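Local coordinates for glycoside hydrolase family 16 protein (Bacteroides ovatus, PDB 7KR6) that probably hydrolyses beta-glucans as an endo-acting glycoside hydrolase of family 16, gripping the sugar chain in a cleft of its beta-sandwich, at residues A[43-55]-A[96-108]. The protein carries 1 engineered substitution. Sequence-based numbering, arbitrary orientation.
Sequences NFFDEKVWTKETH and SGRINSKGKKSFK. With BGC (beta-D-glucopyranose), chain C.
Glu53 OE2 accepts from both Arg98 and Asn100. Arg98 NE donates to Glu53 OE2 at 3.0 Å, forming a salt bridge. Asn100 ND2 donates to the same Glu53 OE2 at 2.9 Å. The two donors come from opposite faces of the carboxylate plane. That plane stands 76° from the guanidinium, and NE reaches OE2 from above it. The other oxygen, Glu53 OE1, takes His55 NE2 at 2.6 Å on its anti lone pair, within the imidazole plane. Together these bonds should limit rotation of the carboxylate. Arg98 is extended, with CG anti to the backbone N (chi1 172°), which carries its guanidinium to the sugar. There Arg98 NH2 donates to O6 of the bound glucose at 3.1 Å, a nearly straight bond (167°). This is consistent with a second-shell role for Glu53 in positioning a glycan-binding arginine.

The backbones pair antiparallel. Thr51 and Asn100 are the hydrogen-bonded pair; Lys52 and Ile99 are the non-hydrogen-bonded one. Glu53 N adds a third backbone bond, to Arg98 O. On the Ile99 side, its CD1 makes a CH-pi contact with one face of the Trp50 six-membered ring, and Val49 CG1 covers the opposite face.

Farther along, Lys104 reaches out fully extended. Lys104 NZ donates to Thr51 OG1 (2.8 Å), Glu47 O (2.9 Å) and Trp50 O (3.1 Å), tying down the turn before the short strand. A water links Thr51 OG1, Asn100 OD1 and Lys102 O.

His55 stacks on Trp59 of the glycan pocket. Trp50 NE1 is hydrogen-bonded to Asp40, and Ile99 also packs on Val72 and Leu83. In the beta-jelly-roll sandwich of family 16, strand 93-107 pairs with strands 80-90 and 232-240, and the short strand 51-52 joins it as a further antiparallel partner.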
ATOM      1  N   ASN A  43      21.966   5.796  27.279  1.00 24.71           N
ATOM      2  CA  ASN A  43      22.932   6.664  27.992  1.00 26.08           C
ATOM      3  C   ASN A  43      24.255   6.659  27.236  1.00 26.16           C
ATOM      4  O   ASN A  43      25.097   7.531  27.480  1.00 27.09           O
ATOM      5  CB  ASN A  43      23.101   6.194  29.421  1.00 23.81           C
ATOM      6  CG  ASN A  43      21.862   6.434  30.241  1.00 24.69           C
ATOM      7  OD1 ASN A  43      21.216   7.464  30.110  1.00 29.33           O
ATOM      8  ND2 ASN A  43      21.508   5.485  31.070  1.00 26.53           N
ATOM      9  N   PHE A  44      24.459   5.664  26.378  1.00 24.02           N
ATOM     10  CA  PHE A  44      25.620   5.527  25.484  1.00 24.39           C
ATOM     11  C   PHE A  44      25.213   4.608  24.338  1.00 23.81           C
ATOM     12  O   PHE A  44      24.157   3.959  24.425  1.00 26.56           O
ATOM     13  CB  PHE A  44      26.847   4.966  26.232  1.00 25.07           C
ATOM     14  CG  PHE A  44      26.734   3.546  26.694  1.00 23.87           C
ATOM     15  CD1 PHE A  44      25.952   3.254  27.782  1.00 25.55           C
ATOM     16  CD2 PHE A  44      27.409   2.521  26.043  1.00 23.34           C
ATOM     17  CE1 PHE A  44      25.812   1.954  28.242  1.00 27.80           C
ATOM     18  CE2 PHE A  44      27.218   1.214  26.462  1.00 24.46           C
ATOM     19  CZ  PHE A  44      26.442   0.941  27.571  1.00 25.13           C
ATOM     20  N   PHE A  45      26.027   4.620  23.300  1.00 25.60           N
ATOM     21  CA  PHE A  45      25.865   3.758  22.107  1.00 25.81           C
ATOM     22  C   PHE A  45      26.555   2.433  22.414  1.00 27.20           C
ATOM     23  O   PHE A  45      27.809   2.340  22.406  1.00 26.21           O
ATOM     24  CB  PHE A  45      26.426   4.391  20.854  1.00 24.58           C
ATOM     25  CG  PHE A  45      26.051   3.605  19.629  1.00 26.07           C
ATOM     26  CD1 PHE A  45      24.765   3.714  19.120  1.00 26.34           C
ATOM     27  CD2 PHE A  45      26.928   2.711  19.045  1.00 24.06           C
ATOM     28  CE1 PHE A  45      24.403   2.988  18.003  1.00 27.99           C
ATOM     29  CE2 PHE A  45      26.544   1.964  17.949  1.00 27.92           C
ATOM     30  CZ  PHE A  45      25.277   2.116  17.431  1.00 25.29           C
ATOM     31  N   ASP A  46      25.749   1.406  22.626  1.00 24.08           N
ATOM     32  CA  ASP A  46      26.226   0.061  23.043  1.00 24.85           C
ATOM     33  C   ASP A  46      26.472  -0.816  21.822  1.00 26.99           C
ATOM     34  O   ASP A  46      25.489  -1.391  21.271  1.00 26.45           O
ATOM     35  CB  ASP A  46      25.272  -0.535  24.045  1.00 24.71           C
ATOM     36  CG  ASP A  46      25.726  -1.883  24.591  1.00 27.03           C
ATOM     37  OD1 ASP A  46      26.771  -2.401  24.139  1.00 29.49           O
ATOM     38  OD2 ASP A  46      25.048  -2.353  25.475  1.00 31.32           O
ATOM     39  N   GLU A  47      27.729  -0.929  21.402  1.00 25.00           N
ATOM     40  CA  GLU A  47      28.177  -1.729  20.248  1.00 28.00           C
ATOM     41  C   GLU A  47      27.956  -3.226  20.494  1.00 24.69           C
ATOM     42  O   GLU A  47      28.011  -3.940  19.517  1.00 27.14           O
ATOM     43  CB  GLU A  47      29.619  -1.368  19.907  1.00 32.10           C
ATOM     44  CG  GLU A  47      29.740   0.090  19.515  1.00 39.22           C
ATOM     45  CD  GLU A  47      31.122   0.558  19.115  1.00 46.19           C
ATOM     46  OE1 GLU A  47      32.086  -0.101  19.510  1.00 46.94           O
ATOM     47  OE2 GLU A  47      31.207   1.586  18.419  1.00 49.97           O
ATOM     48  N   LYS A  48      27.612  -3.672  21.697  1.00 26.75           N
ATOM     49  CA  LYS A  48      27.272  -5.102  21.938  1.00 29.20           C
ATOM     50  C   LYS A  48      25.809  -5.357  21.555  1.00 28.72           C
ATOM     51  O   LYS A  48      25.404  -6.498  21.494  1.00 28.17           O
ATOM     52  CB  LYS A  48      27.492  -5.495  23.392  1.00 34.15           C
ATOM     53  CG  LYS A  48      28.935  -5.330  23.872  1.00 38.64           C
ATOM     54  CD  LYS A  48      29.172  -5.988  25.213  1.00 47.18           C
ATOM     55  CE  LYS A  48      30.644  -6.097  25.565  1.00 55.69           C
ATOM     56  NZ  LYS A  48      31.203  -4.782  25.975  1.00 61.29           N
ATOM     57  N   VAL A  49      25.068  -4.301  21.246  1.00 28.96           N
ATOM     58  CA  VAL A  49      23.631  -4.400  20.884  1.00 24.80           C
ATOM     59  C   VAL A  49      23.385  -3.865  19.477  1.00 23.88           C
ATOM     60  O   VAL A  49      22.553  -4.463  18.790  1.00 22.60           O
ATOM     61  CB  VAL A  49      22.769  -3.649  21.904  1.00 26.12           C
ATOM     62  CG1 VAL A  49      21.292  -3.640  21.486  1.00 29.26           C
ATOM     63  CG2 VAL A  49      22.950  -4.271  23.279  1.00 32.51           C
ATOM     64  N   TRP A  50      24.023  -2.752  19.106  1.00 23.23           N
ATOM     65  CA  TRP A  50      23.691  -2.025  17.848  1.00 22.53           C
ATOM     66  C   TRP A  50      24.883  -1.975  16.903  1.00 26.04           C
ATOM     67  O   TRP A  50      26.043  -1.955  17.387  1.00 26.64           O
ATOM     68  CB  TRP A  50      23.195  -0.611  18.186  1.00 21.41           C
ATOM     69  CG  TRP A  50      22.042  -0.558  19.131  1.00 21.94           C
ATOM     70  CD1 TRP A  50      22.063  -0.235  20.449  1.00 22.72           C
ATOM     71  CD2 TRP A  50      20.679  -0.936  18.840  1.00 21.33           C
ATOM     72  NE1 TRP A  50      20.814  -0.332  20.996  1.00 23.43           N
ATOM     73  CE2 TRP A  50      19.933  -0.729  20.023  1.00 22.79           C
ATOM     74  CE3 TRP A  50      20.004  -1.336  17.666  1.00 22.12           C
ATOM     75  CZ2 TRP A  50      18.567  -0.999  20.131  1.00 21.66           C
ATOM     76  CZ3 TRP A  50      18.643  -1.543  17.766  1.00 20.16           C
ATOM     77  CH2 TRP A  50      17.931  -1.392  18.961  1.00 21.61           C
ATOM     78  N   THR A  51      24.608  -1.871  15.605  1.00 22.42           N
ATOM     79  CA  THR A  51      25.555  -1.598  14.532  1.00 24.00           C
ATOM     80  C   THR A  51      25.033  -0.392  13.754  1.00 25.72           C
ATOM     81  O   THR A  51      23.872  -0.449  13.315  1.00 24.87           O
ATOM     82  CB  THR A  51      25.719  -2.811  13.627  1.00 26.16           C
ATOM     83  OG1 THR A  51      25.950  -3.898  14.517  1.00 24.31           O
ATOM     84  CG2 THR A  51      26.799  -2.671  12.584  1.00 30.63           C
ATOM     85  N   LYS A  52      25.866   0.622  13.587  1.00 23.65           N
ATOM     86  CA  LYS A  52      25.632   1.716  12.621  1.00 22.41           C
ATOM     87  C   LYS A  52      25.863   1.226  11.200  1.00 26.26           C
ATOM     88  O   LYS A  52      26.840   0.533  10.933  1.00 27.51           O
ATOM     89  CB  LYS A  52      26.536   2.921  12.923  1.00 22.26           C
ATOM     90  CG  LYS A  52      26.453   3.426  14.343  1.00 24.72           C
ATOM     91  CD  LYS A  52      27.342   4.610  14.569  1.00 25.23           C
ATOM     92  CE  LYS A  52      27.335   5.137  15.978  1.00 26.73           C
ATOM     93  NZ  LYS A  52      28.063   6.439  16.038  1.00 28.05           N
ATOM     94  N   GLU A  53      24.965   1.595  10.281  1.00 23.22           N
ATOM     95  CA  GLU A  53      25.026   1.155   8.881  1.00 23.05           C
ATOM     96  C   GLU A  53      25.664   2.246   8.046  1.00 23.82           C
ATOM     97  O   GLU A  53      25.478   3.466   8.353  1.00 25.51           O
ATOM     98  CB  GLU A  53      23.651   0.734   8.326  1.00 22.98           C
ATOM     99  CG  GLU A  53      23.088  -0.454   9.060  1.00 24.65           C
ATOM    100  CD  GLU A  53      21.840  -1.038   8.412  1.00 23.18           C
ATOM    101  OE1 GLU A  53      21.811  -1.070   7.184  1.00 29.86           O
ATOM    102  OE2 GLU A  53      20.909  -1.407   9.138  1.00 23.10           O
ATOM    103  N   THR A  54      26.359   1.795   7.007  1.00 23.48           N
ATOM    104  CA  THR A  54      27.029   2.632   5.984  1.00 25.49           C
ATOM    105  C   THR A  54      26.582   2.185   4.605  1.00 27.60           C
ATOM    106  O   THR A  54      26.809   1.015   4.244  1.00 25.40           O
ATOM    107  CB  THR A  54      28.563   2.554   6.043  1.00 27.35           C
ATOM    108  OG1 THR A  54      28.946   2.961   7.352  1.00 30.28           O
ATOM    109  CG2 THR A  54      29.182   3.454   4.993  1.00 30.97           C
ATOM    110  N   HIS A  55      25.918   3.057   3.859  1.00 24.68           N
ATOM    111  CA  HIS A  55      25.434   2.705   2.513  1.00 24.26           C
ATOM    112  C   HIS A  55      25.440   3.960   1.642  1.00 23.60           C
ATOM    113  O   HIS A  55      25.236   5.061   2.186  1.00 25.49           O
ATOM    114  CB  HIS A  55      23.993   2.145   2.527  1.00 25.96           C
ATOM    115  CG  HIS A  55      23.755   0.981   3.430  1.00 26.85           C
ATOM    116  ND1 HIS A  55      24.114  -0.313   3.082  1.00 27.09           N
ATOM    117  CD2 HIS A  55      23.174   0.906   4.653  1.00 24.63           C
ATOM    118  CE1 HIS A  55      23.753  -1.136   4.054  1.00 25.63           C
ATOM    119  NE2 HIS A  55      23.155  -0.415   5.031  1.00 26.11           N
ATOM    120  N   SER A  96      22.321  10.491   6.451  1.00 21.46           N
ATOM    121  CA  SER A  96      21.471  10.240   7.623  1.00 19.43           C
ATOM    122  C   SER A  96      21.968   8.977   8.311  1.00 20.46           C
ATOM    123  O   SER A  96      23.056   8.514   7.960  1.00 20.57           O
ATOM    124  CB  SER A  96      20.008  10.129   7.212  1.00 20.07           C
ATOM    125  OG  SER A  96      19.180  10.187   8.352  1.00 20.01           O
ATOM    126  N   GLY A  97      21.222   8.536   9.316  1.00 20.64           N
ATOM    127  CA  GLY A  97      21.624   7.404  10.160  1.00 20.25           C
ATOM    128  C   GLY A  97      20.627   6.287  10.247  1.00 22.15           C
ATOM    129  O   GLY A  97      19.380   6.500  10.136  1.00 21.03           O
ATOM    130  N   ARG A  98      21.182   5.091  10.441  1.00 19.80           N
ATOM    131  CA  ARG A  98      20.399   3.840  10.492  1.00 19.96           C
ATOM    132  C   ARG A  98      21.179   2.871  11.375  1.00 20.47           C
ATOM    133  O   ARG A  98      22.408   2.732  11.147  1.00 21.25           O
ATOM    134  CB  ARG A  98      20.265   3.238   9.092  1.00 20.87           C
ATOM    135  CG  ARG A  98      19.647   1.844   9.052  1.00 20.06           C
ATOM    136  CD  ARG A  98      19.106   1.516   7.696  1.00 20.88           C
ATOM    137  NE  ARG A  98      18.907   0.087   7.471  1.00 19.77           N
ATOM    138  CZ  ARG A  98      18.190  -0.415   6.493  1.00 19.46           C
ATOM    139  NH1 ARG A  98      17.504   0.366   5.692  1.00 18.95           N
ATOM    140  NH2 ARG A  98      18.147  -1.733   6.296  1.00 20.82           N
ATOM    141  N   ILE A  99      20.500   2.213  12.297  1.00 18.82           N
ATOM    142  CA  ILE A  99      21.130   1.151  13.127  1.00 19.13           C
ATOM    143  C   ILE A  99      20.282  -0.108  13.091  1.00 20.58           C
ATOM    144  O   ILE A  99      19.042  -0.060  12.926  1.00 19.27           O
ATOM    145  CB  ILE A  99      21.338   1.638  14.565  1.00 20.61           C
ATOM    146  CG1 ILE A  99      20.021   1.783  15.314  1.00 20.11           C
ATOM    147  CG2 ILE A  99      22.182   2.888  14.601  1.00 21.50           C
ATOM    148  CD1 ILE A  99      20.131   2.219  16.762  1.00 22.94           C
ATOM    149  N   ASN A 100      20.927  -1.219  13.445  1.00 19.31           N
ATOM    150  CA  ASN A 100      20.209  -2.475  13.646  1.00 18.35           C
ATOM    151  C   ASN A 100      20.867  -3.269  14.771  1.00 18.47           C
ATOM    152  O   ASN A 100      22.048  -3.036  15.035  1.00 20.86           O
ATOM    153  CB  ASN A 100      20.195  -3.288  12.350  1.00 19.64           C
ATOM    154  CG  ASN A 100      21.552  -3.833  11.926  1.00 20.76           C
ATOM    155  OD1 ASN A 100      22.005  -4.828  12.510  1.00 23.59           O
ATOM    156  ND2 ASN A 100      22.229  -3.184  10.984  1.00 20.64           N
ATOM    157  N   SER A 101      20.179  -4.290  15.243  1.00 18.39           N
ATOM    158  CA  SER A 101      20.672  -5.217  16.281  1.00 18.62           C
ATOM    159  C   SER A 101      20.868  -6.632  15.721  1.00 21.11           C
ATOM    160  O   SER A 101      20.915  -7.576  16.563  1.00 20.67           O
ATOM    161  CB  SER A 101      19.789  -5.157  17.504  1.00 19.70           C
ATOM    162  OG  SER A 101      18.510  -5.744  17.292  1.00 20.85           O
ATOM    163  N   LYS A 102      21.058  -6.789  14.421  1.00 23.14           N
ATOM    164  CA  LYS A 102      21.227  -8.135  13.794  1.00 21.54           C
ATOM    165  C   LYS A 102      22.434  -8.834  14.414  1.00 20.87           C
ATOM    166  O   LYS A 102      23.535  -8.200  14.532  1.00 23.39           O
ATOM    167  CB  LYS A 102      21.464  -8.051  12.295  1.00 23.10           C
ATOM    168  CG  LYS A 102      21.401  -9.373  11.564  1.00 24.54           C
ATOM    169  CD  LYS A 102      21.602  -9.200  10.115  1.00 26.64           C
ATOM    170  CE  LYS A 102      21.286 -10.444   9.317  1.00 35.14           C
ATOM    171  NZ  LYS A 102      22.056 -11.576   9.856  1.00 40.29           N
ATOM    172  N   GLY A 103      22.222 -10.091  14.792  1.00 22.72           N
ATOM    173  CA  GLY A 103      23.325 -10.899  15.357  1.00 25.01           C
ATOM    174  C   GLY A 103      23.666 -10.495  16.787  1.00 25.82           C
ATOM    175  O   GLY A 103      24.659 -11.066  17.336  1.00 26.57           O
ATOM    176  N   LYS A 104      22.972  -9.532  17.396  1.00 22.98           N
ATOM    177  CA  LYS A 104      23.292  -8.973  18.737  1.00 22.66           C
ATOM    178  C   LYS A 104      22.082  -9.025  19.671  1.00 23.14           C
ATOM    179  O   LYS A 104      22.227  -9.344  20.875  1.00 25.12           O
ATOM    180  CB  LYS A 104      23.878  -7.562  18.622  1.00 21.97           C
ATOM    181  CG  LYS A 104      25.140  -7.449  17.788  1.00 22.16           C
ATOM    182  CD  LYS A 104      25.712  -6.021  17.693  1.00 22.23           C
ATOM    183  CE  LYS A 104      27.047  -5.966  16.947  1.00 24.39           C
ATOM    184  NZ  LYS A 104      27.523  -4.586  16.764  1.00 25.12           N
ATOM    185  N   LYS A 105      20.885  -8.634  19.216  1.00 22.57           N
ATOM    186  CA  LYS A 105      19.703  -8.660  20.088  1.00 23.06           C
ATOM    187  C   LYS A 105      18.522  -9.029  19.201  1.00 21.26           C
ATOM    188  O   LYS A 105      18.141  -8.231  18.301  1.00 23.07           O
ATOM    189  CB  LYS A 105      19.464  -7.314  20.756  1.00 23.49           C
ATOM    190  CG  LYS A 105      18.424  -7.303  21.852  1.00 27.73           C
ATOM    191  CD  LYS A 105      18.739  -8.158  23.077  1.00 35.29           C
ATOM    192  CE  LYS A 105      20.186  -8.019  23.504  1.00 39.04           C
ATOM    193  NZ  LYS A 105      20.438  -8.600  24.846  1.00 44.09           N
ATOM    194  N   SER A 106      17.918 -10.156  19.481  1.00 20.53           N
ATOM    195  CA  SER A 106      16.738 -10.624  18.722  1.00 21.23           C
ATOM    196  C   SER A 106      15.796 -11.359  19.670  1.00 22.99           C
ATOM    197  O   SER A 106      16.208 -11.715  20.780  1.00 23.70           O
ATOM    198  CB  SER A 106      17.115 -11.435  17.543  1.00 21.95           C
ATOM    199  OG  SER A 106      17.711 -12.687  17.924  1.00 23.93           O
ATOM    200  N   PHE A 107      14.538 -11.455  19.294  1.00 22.90           N
ATOM    201  CA  PHE A 107      13.500 -11.981  20.199  1.00 22.55           C
ATOM    202  C   PHE A 107      12.310 -12.477  19.379  1.00 21.44           C
ATOM    203  O   PHE A 107      12.227 -12.185  18.203  1.00 21.17           O
ATOM    204  CB  PHE A 107      13.086 -10.925  21.202  1.00 24.85           C
ATOM    205  CG  PHE A 107      12.311  -9.794  20.566  1.00 22.80           C
ATOM    206  CD1 PHE A 107      12.999  -8.800  19.878  1.00 27.67           C
ATOM    207  CD2 PHE A 107      10.932  -9.724  20.665  1.00 27.07           C
ATOM    208  CE1 PHE A 107      12.296  -7.779  19.244  1.00 24.70           C
ATOM    209  CE2 PHE A 107      10.244  -8.667  20.083  1.00 24.27           C
ATOM    210  CZ  PHE A 107      10.931  -7.707  19.378  1.00 23.60           C
ATOM    211  N   LYS A 108      11.419 -13.198  20.045  1.00 22.41           N
ATOM    212  CA  LYS A 108      10.237 -13.828  19.423  1.00 24.34           C
ATOM    213  C   LYS A 108       9.111 -13.735  20.435  1.00 22.71           C
ATOM    214  O   LYS A 108       9.334 -14.057  21.641  1.00 23.32           O
ATOM    215  CB  LYS A 108      10.602 -15.283  19.072  1.00 28.09           C
ATOM    216  CG  LYS A 108       9.467 -16.204  18.698  1.00 29.73           C
ATOM    217  CD  LYS A 108       9.865 -17.664  18.511  1.00 33.36           C
ATOM    218  CE  LYS A 108       8.656 -18.491  18.118  1.00 36.88           C
ATOM    219  NZ  LYS A 108       9.007 -19.882  17.752  1.00 38.80           N
TER
HETATM  220  C2  BGC C   2      13.463  -2.614   0.600  1.00 17.88           C
HETATM  221  C3  BGC C   2      14.380  -3.821   0.271  1.00 19.17           C
HETATM  222  C4  BGC C   2      15.489  -4.000   1.283  1.00 20.04           C
HETATM  223  C5  BGC C   2      14.947  -4.074   2.725  1.00 19.09           C
HETATM  224  C6  BGC C   2      15.995  -4.153   3.806  1.00 18.52           C
HETATM  225  C1  BGC C   2      13.063  -2.788   2.041  1.00 18.49           C
HETATM  226  O2  BGC C   2      12.367  -2.497  -0.257  1.00 20.15           O
HETATM  227  O3  BGC C   2      14.850  -3.573  -1.058  1.00 21.33           O
HETATM  228  O4  BGC C   2      16.233  -5.207   0.958  1.00 22.69           O
HETATM  229  O5  BGC C   2      14.145  -2.872   2.954  1.00 19.34           O
HETATM  230  O6  BGC C   2      16.868  -2.997   3.758  1.00 21.37           O
HETATM  231  O   HOH W   1      24.172  -5.865  13.570  1.00 30.25           O
HETATM  232  O   HOH W   2      24.046   5.233   9.873  1.00 23.19           O
HETATM  233  O   HOH W   3      20.197  -3.612   7.331  1.00 24.84           O